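Long-range contacts in five-membered-cyclitol-phosphate synthase (Streptomyces citricolor, PDB 6K96), which is an NAD-binding protein of the myo-inositol-1-phosphate synthase family, with a Rossmann-type nucleotide-binding domain: residues F61-F72 against P93-T102; E126-Q137 against V152-L161. All coordinates share one frame; numbering follows the deposited sequence.

Interaction 1: F61-F72 against P93-T102; sequences FDLHPNKVGVPF and PGFSVDAGLT. With NAD (nicotinamide-adenine-dinucleotide), chain G.
At one border of the Rossmann-type parallel sheet, the end of strand 55-62 meets strand 98-99: Phe61 pairs with Asp98 and Asp62 with Ala99. Gly100 N donates a hydrogen bond to Asp62 O at 2.8 Å, whereas the bond from Asp62 N to Asp98 O is weak. Beyond this ladder the chain turns back, and a type II turn from Lys67 to Val70 sets up two further backbone bonds, both to Val97, with Gly69 N on Val97 O and Val97 N on Val70 O, the latter at 3.0 Å and 173°. Val97 points its isopropyl group at this loop, with CB and CG2 against Lys67 O and CG1 3.8 Å from Asp62 CB. Farther along, with CG anti to the backbone N (chi1 -175°), Phe72 runs alongside Phe95, the planes 27° apart and the rings well displaced; what sits over the Phe95 face is Phe72 CB, 4.1 Å from the ring centroid. The Pro93 ring crosses the Phe72 side chain at about a right angle, CG 3.9 Å from Phe72 CD2. The carboxylate of Asp62 divides its work: OD1 accepts from NAD O2B at 2.8 Å and from the amides of Leu63 and His64, the latter closing an Asx turn, while OD2 accepts from NAD O3B and Val12 N. Lys67 NZ also reaches O3B, and Leu101 O receives the adenine amino group N6A. An acidic residue at the end of the second strand of the parallel sheet, gripping both ribose hydroxyls, is characteristic of NAD-binding Rossmann folds.

Interaction 2: E126-Q137 against V152-L161; sequences EVLLYSLPTGLQ and VAFVNCTPEL. With NAD (nicotinamide-adenine-dinucleotide), chain G.
The rings of Tyr130 and Phe154 lie alongside each other with their planes 34° apart; Phe154 CZ comes to 3.4 Å from Tyr130 CB, and Leu128 CD2 meets the Phe154 ring at its edge. At the edge of the Tyr130 ring, in its plane, lie Thr158 OG1 and a water, while Thr158 CG2 and Asn156 OD1 approach obliquely. The two rings belong to a beta-alpha-beta unit of the Rossmann-type sheet, strands 127-130 and 153-156 running parallel with axes at 19°, joined by helix 137-149. The ladder starts with Ala153 N on Glu126 O and continues through Leu128 N to Ala153 O, Val155 N to Leu128 O and Tyr130 N to Val155 O. Leu128, Tyr130, Phe154 and Asn156 share the face toward helix 137-149; Val127, Leu129, Ala153 and Val155 share the other, where Val127 and Leu129 pack on helix 292-313, and Leu129 CD1 touches Val155 CG1 at 3.7 Å. Past the strand ends both segments reach NAD: Leu132 O accepts from O3D at 2.9 Å, the Leu132 side chain packs against the adenine, and Cys157 O lies near the nicotinamide ring. The water joins Tyr130 OH (2.6 Å) to Leu136 N, from which it accepts a hydrogen bond, with Pro133 O and Glu160 OE2 also in reach. Bent at chi2 (45°), the Glu160 side chain folds its carboxylate back toward the 133-136 loop, where Gly135 N meets OE2 from above the carboxylate plane at 3.0 Å. The Gln137 amide, its chain likewise bent at chi2, closes a two-bond ring with the backbone of Leu161: OE1 accepts from Leu161 N on an in-plane lone pair, and NE2 donates to Leu161 O at 2.7 Å.

In the fold
Two loop closures in series illustrate how one sheet assembles a dinucleotide site. From the N terminus, strand 5-10 takes the middle of the parallel sheet. Interaction 1 then closes the loop between strands 55-62 and 98-99 on one side of it, and is complete before interaction 2 opens; the second joins strands 127-130 and 153-156 on the other side, around helix 137-149, so the two neither nest nor cross. Their centres are about 17 Å apart and they do not touch, but strand 5-10 bonds to strands 55-62 and 127-130, and NAD spans both: residues 61-72 and 93-102 bind the adenosine half, and 126-137 and 152-161 run from the adenine to the nicotinamide riboside.

Interaction 1: F61-F72 against P93-T102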
loop_
_atom_site.group_PDB
_atom_site.type_symbol
_atom_site.label_atom_id
_atom_site.label_comp_id
_atom_site.label_asym_id
_atom_site.label_seq_id
_atom_site.Cartn_x
_atom_site.Cartn_y
_atom_site.Cartn_z
ATOM N N PHE B 61 18.009 -23.478 -29.286
ATOM C CA PHE B 61 17.511 -22.931 -30.565
ATOM C C PHE B 61 16.923 -21.532 -30.333
ATOM O O PHE B 61 16.018 -21.379 -29.481
ATOM C CB PHE B 61 16.495 -23.925 -31.119
ATOM C CG PHE B 61 17.032 -25.325 -31.279
ATOM C CD1 PHE B 61 17.947 -25.632 -32.272
ATOM C CD2 PHE B 61 16.595 -26.347 -30.463
ATOM C CE1 PHE B 61 18.438 -26.921 -32.409
ATOM C CE2 PHE B 61 17.090 -27.632 -30.603
ATOM C CZ PHE B 61 18.011 -27.920 -31.569
ATOM N N ASP B 62 17.406 -20.537 -31.083
ATOM C CA ASP B 62 16.964 -19.113 -31.031
ATOM C C ASP B 62 17.086 -18.498 -32.433
ATOM O O ASP B 62 17.593 -19.213 -33.351
ATOM C CB ASP B 62 17.809 -18.310 -30.035
ATOM C CG ASP B 62 16.995 -17.353 -29.179
ATOM O OD1 ASP B 62 16.642 -16.262 -29.684
ATOM O OD2 ASP B 62 16.702 -17.715 -28.002
ATOM N N LEU B 63 16.653 -17.236 -32.587
ATOM C CA LEU B 63 16.730 -16.446 -33.859
ATOM C C LEU B 63 17.453 -15.128 -33.616
ATOM O O LEU B 63 17.855 -14.521 -34.617
ATOM C CB LEU B 63 15.349 -16.110 -34.464
ATOM C CG LEU B 63 14.452 -17.251 -34.964
ATOM C CD1 LEU B 63 13.211 -16.688 -35.622
ATOM C CD2 LEU B 63 15.153 -18.208 -35.902
ATOM N N HIS B 64 17.540 -14.648 -32.378
ATOM C CA HIS B 64 18.173 -13.336 -32.058
ATOM C C HIS B 64 19.687 -13.410 -32.299
ATOM O O HIS B 64 20.388 -14.321 -31.822
ATOM C CB HIS B 64 17.848 -12.899 -30.630
ATOM C CG HIS B 64 18.061 -11.447 -30.376
ATOM N ND1 HIS B 64 19.316 -10.868 -30.308
ATOM C CD2 HIS B 64 17.174 -10.465 -30.099
ATOM C CE1 HIS B 64 19.192 -9.575 -30.079
ATOM N NE2 HIS B 64 17.884 -9.300 -29.943
ATOM N N PRO B 65 20.225 -12.435 -33.065
ATOM C CA PRO B 65 21.664 -12.369 -33.380
ATOM C C PRO B 65 22.674 -12.408 -32.202
ATOM O O PRO B 65 23.789 -12.906 -32.399
ATOM C CB PRO B 65 21.806 -11.008 -34.102
ATOM C CG PRO B 65 20.421 -10.691 -34.625
ATOM C CD PRO B 65 19.448 -11.345 -33.671
ATOM N N ASN B 66 22.312 -11.881 -31.029
ATOM C CA ASN B 66 23.116 -11.962 -29.769
ATOM C C ASN B 66 23.175 -13.397 -29.208
ATOM O O ASN B 66 24.139 -13.710 -28.444
ATOM C CB ASN B 66 22.534 -11.049 -28.700
ATOM C CG ASN B 66 22.617 -9.597 -29.095
ATOM O OD1 ASN B 66 23.307 -9.252 -30.058
ATOM N ND2 ASN B 66 21.914 -8.757 -28.354
ATOM N N LYS B 67 22.215 -14.252 -29.604
ATOM C CA LYS B 67 22.058 -15.621 -29.051
ATOM C C LYS B 67 22.532 -16.696 -30.037
ATOM O O LYS B 67 23.038 -17.712 -29.543
ATOM C CB LYS B 67 20.612 -15.826 -28.595
ATOM C CG LYS B 67 20.102 -14.735 -27.657
ATOM C CD LYS B 67 19.049 -15.200 -26.650
ATOM C CE LYS B 67 18.363 -14.069 -25.911
ATOM N NZ LYS B 67 16.989 -14.430 -25.524
ATOM N N VAL B 68 22.402 -16.499 -31.352
ATOM C CA VAL B 68 22.733 -17.551 -32.363
ATOM C C VAL B 68 24.264 -17.680 -32.508
ATOM O O VAL B 68 24.969 -16.648 -32.696
ATOM C CB VAL B 68 22.040 -17.280 -33.718
ATOM C CG1 VAL B 68 22.533 -18.232 -34.799
ATOM C CG2 VAL B 68 20.519 -17.360 -33.609
ATOM N N GLY B 69 24.772 -18.911 -32.390
ATOM C CA GLY B 69 26.210 -19.234 -32.521
ATOM C C GLY B 69 27.052 -18.679 -31.383
ATOM O O GLY B 69 28.309 -18.770 -31.450
ATOM N N VAL B 70 26.384 -18.192 -30.340
ATOM C CA VAL B 70 26.996 -17.886 -29.026
ATOM C C VAL B 70 26.945 -19.146 -28.145
ATOM O O VAL B 70 25.983 -19.925 -28.157
ATOM C CB VAL B 70 26.283 -16.674 -28.403
ATOM C CG1 VAL B 70 26.874 -16.321 -27.054
ATOM C CG2 VAL B 70 26.325 -15.478 -29.326
ATOM N N PRO B 71 28.012 -19.421 -27.376
ATOM C CA PRO B 71 27.979 -20.524 -26.416
ATOM C C PRO B 71 26.895 -20.279 -25.348
ATOM O O PRO B 71 26.741 -19.153 -24.870
ATOM C CB PRO B 71 29.395 -20.575 -25.812
ATOM C CG PRO B 71 30.247 -19.688 -26.709
ATOM C CD PRO B 71 29.303 -18.717 -27.399
ATOM N N PHE B 72 26.167 -21.346 -25.022
ATOM C CA PHE B 72 24.922 -21.342 -24.214
ATOM C C PHE B 72 25.095 -20.453 -22.992
ATOM O O PHE B 72 24.303 -19.532 -22.794
ATOM C CB PHE B 72 24.597 -22.776 -23.785
ATOM C CG PHE B 72 23.287 -22.917 -23.065
ATOM C CD1 PHE B 72 22.083 -22.773 -23.745
ATOM C CD2 PHE B 72 23.250 -23.161 -21.710
ATOM C CE1 PHE B 72 20.871 -22.898 -23.073
ATOM C CE2 PHE B 72 22.042 -23.292 -21.041
ATOM C CZ PHE B 72 20.856 -23.161 -21.721
ATOM N N PRO B 93 28.546 -25.741 -20.490
ATOM C CA PRO B 93 28.102 -27.073 -20.902
ATOM C C PRO B 93 28.738 -27.517 -22.223
ATOM O O PRO B 93 28.548 -28.664 -22.553
ATOM C CB PRO B 93 26.583 -26.945 -21.043
ATOM C CG PRO B 93 26.344 -25.465 -21.316
ATOM C CD PRO B 93 27.558 -24.704 -20.808
ATOM N N GLY B 94 29.425 -26.608 -22.938
ATOM C CA GLY B 94 30.356 -26.942 -24.037
ATOM C C GLY B 94 29.745 -26.892 -25.428
ATOM O O GLY B 94 30.470 -27.213 -26.375
ATOM N N PHE B 95 28.473 -26.522 -25.561
ATOM C CA PHE B 95 27.777 -26.392 -26.871
ATOM C C PHE B 95 27.400 -24.929 -27.131
ATOM O O PHE B 95 27.704 -24.012 -26.306
ATOM C CB PHE B 95 26.561 -27.319 -26.950
ATOM C CG PHE B 95 25.335 -26.849 -26.202
ATOM C CD1 PHE B 95 25.166 -27.114 -24.849
ATOM C CD2 PHE B 95 24.327 -26.163 -26.862
ATOM C CE1 PHE B 95 24.038 -26.672 -24.170
ATOM C CE2 PHE B 95 23.198 -25.726 -26.187
ATOM C CZ PHE B 95 23.052 -25.985 -24.847
ATOM N N SER B 96 26.783 -24.699 -28.284
ATOM C CA SER B 96 26.448 -23.349 -28.791
ATOM C C SER B 96 25.006 -23.354 -29.284
ATOM O O SER B 96 24.545 -24.428 -29.763
ATOM C CB SER B 96 27.409 -22.924 -29.867
ATOM O OG SER B 96 28.132 -21.789 -29.453
ATOM N N VAL B 97 24.346 -22.195 -29.207
ATOM C CA VAL B 97 22.931 -22.030 -29.641
ATOM C C VAL B 97 22.883 -22.186 -31.167
ATOM O O VAL B 97 23.485 -21.339 -31.860
ATOM C CB VAL B 97 22.326 -20.688 -29.187
ATOM C CG1 VAL B 97 20.867 -20.535 -29.615
ATOM C CG2 VAL B 97 22.463 -20.486 -27.683
ATOM N N ASP B 98 22.218 -23.233 -31.666
ATOM C CA ASP B 98 21.955 -23.396 -33.122
ATOM C C ASP B 98 20.812 -22.457 -33.524
ATOM O O ASP B 98 20.121 -21.953 -32.636
ATOM C CB ASP B 98 21.673 -24.857 -33.485
ATOM C CG ASP B 98 22.920 -25.631 -33.874
ATOM O OD1 ASP B 98 24.036 -25.156 -33.540
ATOM O OD2 ASP B 98 22.772 -26.708 -34.502
ATOM N N ALA B 99 20.624 -22.258 -34.828
ATOM C CA ALA B 99 19.526 -21.479 -35.439
ATOM C C ALA B 99 18.194 -22.215 -35.270
ATOM O O ALA B 99 18.155 -23.426 -35.470
ATOM C CB ALA B 99 19.839 -21.282 -36.897
ATOM N N GLY B 100 17.129 -21.501 -34.937
ATOM C CA GLY B 100 15.786 -22.099 -34.826
ATOM C C GLY B 100 15.096 -22.189 -36.176
ATOM O O GLY B 100 15.734 -21.860 -37.173
ATOM N N LEU B 101 13.829 -22.610 -36.165
ATOM C CA LEU B 101 12.875 -22.580 -37.304
ATOM C C LEU B 101 12.297 -21.177 -37.417
ATOM O O LEU B 101 11.669 -20.735 -36.450
ATOM C CB LEU B 101 11.691 -23.519 -37.066
ATOM C CG LEU B 101 11.999 -24.993 -36.829
ATOM C CD1 LEU B 101 10.771 -25.726 -36.300
ATOM C CD2 LEU B 101 12.500 -25.654 -38.086
ATOM N N THR B 102 12.421 -20.544 -38.584
ATOM C CA THR B 102 11.609 -19.362 -38.981
ATOM C C THR B 102 10.309 -19.868 -39.619
ATOM O O THR B 102 10.281 -21.043 -39.999
ATOM C CB THR B 102 12.382 -18.493 -39.960
ATOM O OG1 THR B 102 12.209 -19.268 -41.155
ATOM C CG2 THR B 102 13.813 -18.240 -39.518
HETATM P PA NAD G . 11.549 -14.367 -23.580
HETATM O O1A NAD G . 10.986 -13.306 -24.444
HETATM O O2A NAD G . 12.528 -13.903 -22.537
HETATM O O5B NAD G . 12.123 -15.616 -24.354
HETATM C C5B NAD G . 11.720 -15.707 -25.740
HETATM C C4B NAD G . 12.868 -16.249 -26.549
HETATM O O4B NAD G . 12.429 -16.888 -27.794
HETATM C C3B NAD G . 13.861 -15.165 -26.978
HETATM O O3B NAD G . 15.180 -15.662 -26.782
HETATM C C2B NAD G . 13.564 -15.033 -28.469
HETATM O O2B NAD G . 14.684 -14.382 -28.996
HETATM C C1B NAD G . 13.364 -16.516 -28.797
HETATM N N9A NAD G . 12.788 -16.854 -30.083
HETATM C C8A NAD G . 11.914 -16.050 -30.774
HETATM N N7A NAD G . 11.451 -16.613 -31.867
HETATM C C5A NAD G . 12.027 -17.878 -31.887
HETATM C C6A NAD G . 11.910 -18.944 -32.803
HETATM N N6A NAD G . 11.126 -18.890 -33.873
HETATM N N1A NAD G . 12.580 -20.096 -32.523
HETATM C C2A NAD G . 13.360 -20.113 -31.426
HETATM N N3A NAD G . 13.554 -19.164 -30.513
HETATM C C4A NAD G . 12.848 -18.051 -30.787
HETATM O O3 NAD G . 10.330 -15.060 -22.837
HETATM P PN NAD G . 10.264 -15.719 -21.371
HETATM O O1N NAD G . 11.357 -16.712 -21.277
HETATM O O2N NAD G . 10.123 -14.537 -20.462
HETATM O O5D NAD G . 8.862 -16.510 -21.473
HETATM C C5D NAD G . 8.748 -17.569 -22.510
HETATM C C4D NAD G . 7.304 -17.935 -22.692
HETATM O O4D NAD G . 6.745 -18.514 -21.490
HETATM C C3D NAD G . 6.423 -16.729 -23.046
HETATM O O3D NAD G . 5.458 -17.172 -23.976
HETATM C C2D NAD G . 5.673 -16.464 -21.743
HETATM O O2D NAD G . 4.380 -15.900 -21.858
HETATM C C1D NAD G . 5.483 -17.887 -21.221
HETATM N N1N NAD G . 5.122 -17.847 -19.772
HETATM C C2N NAD G . 5.924 -17.067 -18.872
HETATM C C3N NAD G . 5.531 -16.840 -17.564
HETATM C C7N NAD G . 6.456 -16.040 -16.665
HETATM O O7N NAD G . 7.568 -15.723 -17.066
HETATM N N7N NAD G . 6.014 -15.694 -15.459
HETATM C C4N NAD G . 4.304 -17.366 -17.162
HETATM C C5N NAD G . 3.626 -18.260 -17.982
HETATM C C6N NAD G . 4.000 -18.420 -19.303
#

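Interaction 2: E126-Q137 against V152-L161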
loop_
_atom_site.group_PDB
_atom_site.type_symbol
_atom_site.label_atom_id
_atom_site.label_comp_id
_atom_site.label_asym_id
_atom_site.label_seq_id
_atom_site.Cartn_x
_atom_site.Cartn_y
_atom_site.Cartn_z
ATOM N N GLU B 126 16.164 -35.582 -23.991
ATOM C CA GLU B 126 15.043 -36.379 -23.449
ATOM C C GLU B 126 13.792 -35.522 -23.501
ATOM O O GLU B 126 12.691 -36.079 -23.733
ATOM C CB GLU B 126 15.293 -36.782 -22.005
ATOM C CG GLU B 126 16.320 -37.877 -21.819
ATOM C CD GLU B 126 16.343 -38.407 -20.386
ATOM O OE1 GLU B 126 17.053 -37.799 -19.528
ATOM O OE2 GLU B 126 15.649 -39.404 -20.113
ATOM N N VAL B 127 13.979 -34.220 -23.310
ATOM C CA VAL B 127 12.884 -33.226 -23.183
ATOM C C VAL B 127 13.262 -32.051 -24.069
ATOM O O VAL B 127 14.403 -31.559 -23.963
ATOM C CB VAL B 127 12.704 -32.779 -21.719
ATOM C CG1 VAL B 127 11.602 -31.745 -21.591
ATOM C CG2 VAL B 127 12.451 -33.940 -20.768
ATOM N N LEU B 128 12.327 -31.589 -24.882
ATOM C CA LEU B 128 12.449 -30.277 -25.546
ATOM C C LEU B 128 11.490 -29.327 -24.836
ATOM O O LEU B 128 10.305 -29.643 -24.775
ATOM C CB LEU B 128 12.120 -30.390 -27.029
ATOM C CG LEU B 128 12.125 -29.030 -27.720
ATOM C CD1 LEU B 128 13.514 -28.477 -27.799
ATOM C CD2 LEU B 128 11.523 -29.094 -29.083
ATOM N N LEU B 129 12.024 -28.265 -24.236
ATOM C CA LEU B 129 11.262 -27.166 -23.590
ATOM C C LEU B 129 10.992 -26.062 -24.624
ATOM O O LEU B 129 11.944 -25.351 -25.075
ATOM C CB LEU B 129 12.068 -26.620 -22.404
ATOM C CG LEU B 129 11.405 -25.483 -21.626
ATOM C CD1 LEU B 129 10.109 -25.952 -20.979
ATOM C CD2 LEU B 129 12.365 -24.921 -20.597
ATOM N N TYR B 130 9.727 -25.894 -24.974
ATOM C CA TYR B 130 9.278 -24.842 -25.889
ATOM C C TYR B 130 9.052 -23.567 -25.103
ATOM O O TYR B 130 8.072 -23.510 -24.318
ATOM C CB TYR B 130 7.996 -25.298 -26.584
ATOM C CG TYR B 130 7.416 -24.273 -27.523
ATOM C CD1 TYR B 130 7.998 -24.050 -28.763
ATOM C CD2 TYR B 130 6.313 -23.511 -27.169
ATOM C CE1 TYR B 130 7.470 -23.120 -29.652
ATOM C CE2 TYR B 130 5.791 -22.563 -28.041
ATOM C CZ TYR B 130 6.355 -22.380 -29.296
ATOM O OH TYR B 130 5.827 -21.477 -30.171
ATOM N N SER B 131 9.876 -22.564 -25.302
ATOM C CA SER B 131 9.826 -21.369 -24.421
ATOM C C SER B 131 9.926 -20.100 -25.264
ATOM O O SER B 131 10.590 -19.138 -24.831
ATOM C CB SER B 131 10.904 -21.423 -23.372
ATOM O OG SER B 131 10.501 -20.719 -22.186
ATOM N N LEU B 132 9.222 -20.087 -26.383
ATOM C CA LEU B 132 9.160 -18.952 -27.337
ATOM C C LEU B 132 8.143 -17.933 -26.847
ATOM O O LEU B 132 7.346 -18.196 -25.950
ATOM C CB LEU B 132 8.728 -19.477 -28.720
ATOM C CG LEU B 132 9.842 -19.910 -29.677
ATOM C CD1 LEU B 132 10.502 -21.162 -29.141
ATOM C CD2 LEU B 132 9.298 -20.178 -31.056
ATOM N N PRO B 133 8.091 -16.768 -27.522
ATOM C CA PRO B 133 7.041 -15.804 -27.244
ATOM C C PRO B 133 5.646 -16.432 -27.410
ATOM O O PRO B 133 5.451 -17.425 -28.132
ATOM C CB PRO B 133 7.332 -14.674 -28.271
ATOM C CG PRO B 133 8.782 -14.824 -28.656
ATOM C CD PRO B 133 9.044 -16.317 -28.566
ATOM N N THR B 134 4.674 -15.861 -26.726
ATOM C CA THR B 134 3.250 -16.209 -26.896
ATOM C C THR B 134 2.840 -15.728 -28.291
ATOM O O THR B 134 3.382 -14.687 -28.692
ATOM C CB THR B 134 2.415 -15.605 -25.769
ATOM O OG1 THR B 134 2.681 -16.423 -24.630
ATOM C CG2 THR B 134 0.931 -15.549 -26.046
ATOM N N GLY B 135 2.016 -16.510 -29.003
ATOM C CA GLY B 135 1.307 -16.086 -30.209
ATOM C C GLY B 135 1.768 -16.844 -31.444
ATOM O O GLY B 135 1.211 -16.554 -32.557
ATOM N N LEU B 136 2.731 -17.759 -31.318
ATOM C CA LEU B 136 3.340 -18.373 -32.525
ATOM C C LEU B 136 2.861 -19.812 -32.674
ATOM O O LEU B 136 3.672 -20.692 -32.490
ATOM C CB LEU B 136 4.867 -18.286 -32.419
ATOM C CG LEU B 136 5.428 -16.912 -32.030
ATOM C CD1 LEU B 136 6.833 -17.044 -31.416
ATOM C CD2 LEU B 136 5.414 -15.931 -33.201
ATOM N N GLN B 137 1.595 -20.011 -33.058
ATOM C CA GLN B 137 0.925 -21.336 -33.272
ATOM C C GLN B 137 1.707 -22.212 -34.258
ATOM O O GLN B 137 1.896 -23.402 -33.969
ATOM C CB GLN B 137 -0.527 -21.165 -33.694
ATOM C CG GLN B 137 -1.334 -22.462 -33.688
ATOM C CD GLN B 137 -1.377 -23.241 -32.392
ATOM O OE1 GLN B 137 -2.118 -22.917 -31.466
ATOM N NE2 GLN B 137 -0.605 -24.316 -32.311
ATOM N N VAL B 152 11.445 -37.344 -28.681
ATOM C CA VAL B 152 11.822 -36.514 -27.503
ATOM C C VAL B 152 10.549 -35.896 -26.868
ATOM O O VAL B 152 9.691 -35.335 -27.596
ATOM C CB VAL B 152 12.871 -35.481 -27.948
ATOM C CG1 VAL B 152 13.032 -34.365 -26.919
ATOM C CG2 VAL B 152 14.215 -36.133 -28.255
ATOM N N ALA B 153 10.391 -36.024 -25.549
ATOM C CA ALA B 153 9.259 -35.442 -24.772
ATOM C C ALA B 153 9.151 -33.926 -25.061
ATOM O O ALA B 153 10.200 -33.260 -25.201
ATOM C CB ALA B 153 9.427 -35.718 -23.280
ATOM N N PHE B 154 7.930 -33.395 -25.127
ATOM C CA PHE B 154 7.671 -31.960 -25.409
ATOM C C PHE B 154 6.949 -31.276 -24.241
ATOM O O PHE B 154 5.895 -31.784 -23.791
ATOM C CB PHE B 154 6.760 -31.816 -26.620
ATOM C CG PHE B 154 6.754 -30.437 -27.213
ATOM C CD1 PHE B 154 7.848 -29.976 -27.925
ATOM C CD2 PHE B 154 5.638 -29.625 -27.104
ATOM C CE1 PHE B 154 7.818 -28.726 -28.532
ATOM C CE2 PHE B 154 5.634 -28.357 -27.671
ATOM C CZ PHE B 154 6.716 -27.912 -28.390
ATOM N N VAL B 155 7.413 -30.081 -23.852
ATOM C CA VAL B 155 6.768 -29.240 -22.796
ATOM C C VAL B 155 6.366 -27.891 -23.386
ATOM O O VAL B 155 7.257 -27.119 -23.722
ATOM C CB VAL B 155 7.700 -29.036 -21.581
ATOM C CG1 VAL B 155 7.123 -28.022 -20.597
ATOM C CG2 VAL B 155 8.014 -30.337 -20.859
ATOM N N ASN B 156 5.074 -27.577 -23.376
ATOM C CA ASN B 156 4.542 -26.276 -23.863
ATOM C C ASN B 156 4.325 -25.271 -22.706
ATOM O O ASN B 156 3.247 -25.337 -22.036
ATOM C CB ASN B 156 3.249 -26.499 -24.642
ATOM C CG ASN B 156 2.753 -25.209 -25.223
ATOM O OD1 ASN B 156 3.493 -24.251 -25.296
ATOM N ND2 ASN B 156 1.523 -25.187 -25.681
ATOM N N CYS B 157 5.226 -24.289 -22.554
ATOM C CA CYS B 157 5.021 -23.128 -21.641
ATOM C C CYS B 157 3.895 -22.180 -22.070
ATOM O O CYS B 157 3.463 -21.366 -21.151
ATOM C CB CYS B 157 6.190 -22.156 -21.593
ATOM S SG CYS B 157 7.667 -22.932 -20.967
ATOM N N THR B 158 3.521 -22.173 -23.355
ATOM C CA THR B 158 2.756 -21.053 -23.982
ATOM C C THR B 158 1.283 -21.412 -24.076
ATOM O O THR B 158 0.961 -22.593 -23.917
ATOM C CB THR B 158 3.268 -20.678 -25.384
ATOM O OG1 THR B 158 2.780 -21.604 -26.345
ATOM C CG2 THR B 158 4.774 -20.638 -25.458
ATOM N N PRO B 159 0.385 -20.417 -24.337
ATOM C CA PRO B 159 -1.049 -20.664 -24.558
ATOM C C PRO B 159 -1.387 -21.309 -25.919
ATOM O O PRO B 159 -2.558 -21.658 -26.144
ATOM C CB PRO B 159 -1.738 -19.285 -24.489
ATOM C CG PRO B 159 -0.663 -18.353 -23.960
ATOM C CD PRO B 159 0.667 -18.972 -24.366
ATOM N N GLU B 160 -0.390 -21.547 -26.761
ATOM C CA GLU B 160 -0.633 -22.185 -28.076
ATOM C C GLU B 160 -1.199 -23.589 -27.869
ATOM O O GLU B 160 -0.826 -24.244 -26.919
ATOM C CB GLU B 160 0.611 -22.165 -28.962
ATOM C CG GLU B 160 0.793 -20.843 -29.669
ATOM C CD GLU B 160 0.605 -19.578 -28.838
ATOM O OE1 GLU B 160 -0.434 -18.864 -29.054
ATOM O OE2 GLU B 160 1.482 -19.317 -27.977
ATOM N N LEU B 161 -2.085 -23.988 -28.793
ATOM C CA LEU B 161 -2.696 -25.336 -28.868
ATOM C C LEU B 161 -1.615 -26.333 -29.292
ATOM O O LEU B 161 -1.109 -26.148 -30.432
ATOM C CB LEU B 161 -3.862 -25.279 -29.868
ATOM C CG LEU B 161 -5.148 -25.937 -29.362
ATOM C CD1 LEU B 161 -5.873 -25.048 -28.362
ATOM C CD2 LEU B 161 -6.084 -26.319 -30.486
HETATM P PA NAD G . 11.549 -14.367 -23.580
HETATM O O1A NAD G . 10.986 -13.306 -24.444
HETATM O O2A NAD G . 12.528 -13.903 -22.537
HETATM O O5B NAD G . 12.123 -15.616 -24.354
HETATM C C5B NAD G . 11.720 -15.707 -25.740
HETATM C C4B NAD G . 12.868 -16.249 -26.549
HETATM O O4B NAD G . 12.429 -16.888 -27.794
HETATM C C3B NAD G . 13.861 -15.165 -26.978
HETATM O O3B NAD G . 15.180 -15.662 -26.782
HETATM C C2B NAD G . 13.564 -15.033 -28.469
HETATM O O2B NAD G . 14.684 -14.382 -28.996
HETATM C C1B NAD G . 13.364 -16.516 -28.797
HETATM N N9A NAD G . 12.788 -16.854 -30.083
HETATM C C8A NAD G . 11.914 -16.050 -30.774
HETATM N N7A NAD G . 11.451 -16.613 -31.867
HETATM C C5A NAD G . 12.027 -17.878 -31.887
HETATM C C6A NAD G . 11.910 -18.944 -32.803
HETATM N N6A NAD G . 11.126 -18.890 -33.873
HETATM N N1A NAD G . 12.580 -20.096 -32.523
HETATM C C2A NAD G . 13.360 -20.113 -31.426
HETATM N N3A NAD G . 13.554 -19.164 -30.513
HETATM C C4A NAD G . 12.848 -18.051 -30.787
HETATM O O3 NAD G . 10.330 -15.060 -22.837
HETATM P PN NAD G . 10.264 -15.719 -21.371
HETATM O O1N NAD G . 11.357 -16.712 -21.277
HETATM O O2N NAD G . 10.123 -14.537 -20.462
HETATM O O5D NAD G . 8.862 -16.510 -21.473
HETATM C C5D NAD G . 8.748 -17.569 -22.510
HETATM C C4D NAD G . 7.304 -17.935 -22.692
HETATM O O4D NAD G . 6.745 -18.514 -21.490
HETATM C C3D NAD G . 6.423 -16.729 -23.046
HETATM O O3D NAD G . 5.458 -17.172 -23.976
HETATM C C2D NAD G . 5.673 -16.464 -21.743
HETATM O O2D NAD G . 4.380 -15.900 -21.858
HETATM C C1D NAD G . 5.483 -17.887 -21.221
HETATM N N1N NAD G . 5.122 -17.847 -19.772
HETATM C C2N NAD G . 5.924 -17.067 -18.872
HETATM C C3N NAD G . 5.531 -16.840 -17.564
HETATM C C7N NAD G . 6.456 -16.040 -16.665
HETATM O O7N NAD G . 7.568 -15.723 -17.066
HETATM N N7N NAD G . 6.014 -15.694 -15.459
HETATM C C4N NAD G . 4.304 -17.366 -17.162
HETATM C C5N NAD G . 3.626 -18.260 -17.982
HETATM C C6N NAD G . 4.000 -18.420 -19.303
HETATM O O HOH W 1 4.193 -19.568 -29.399
#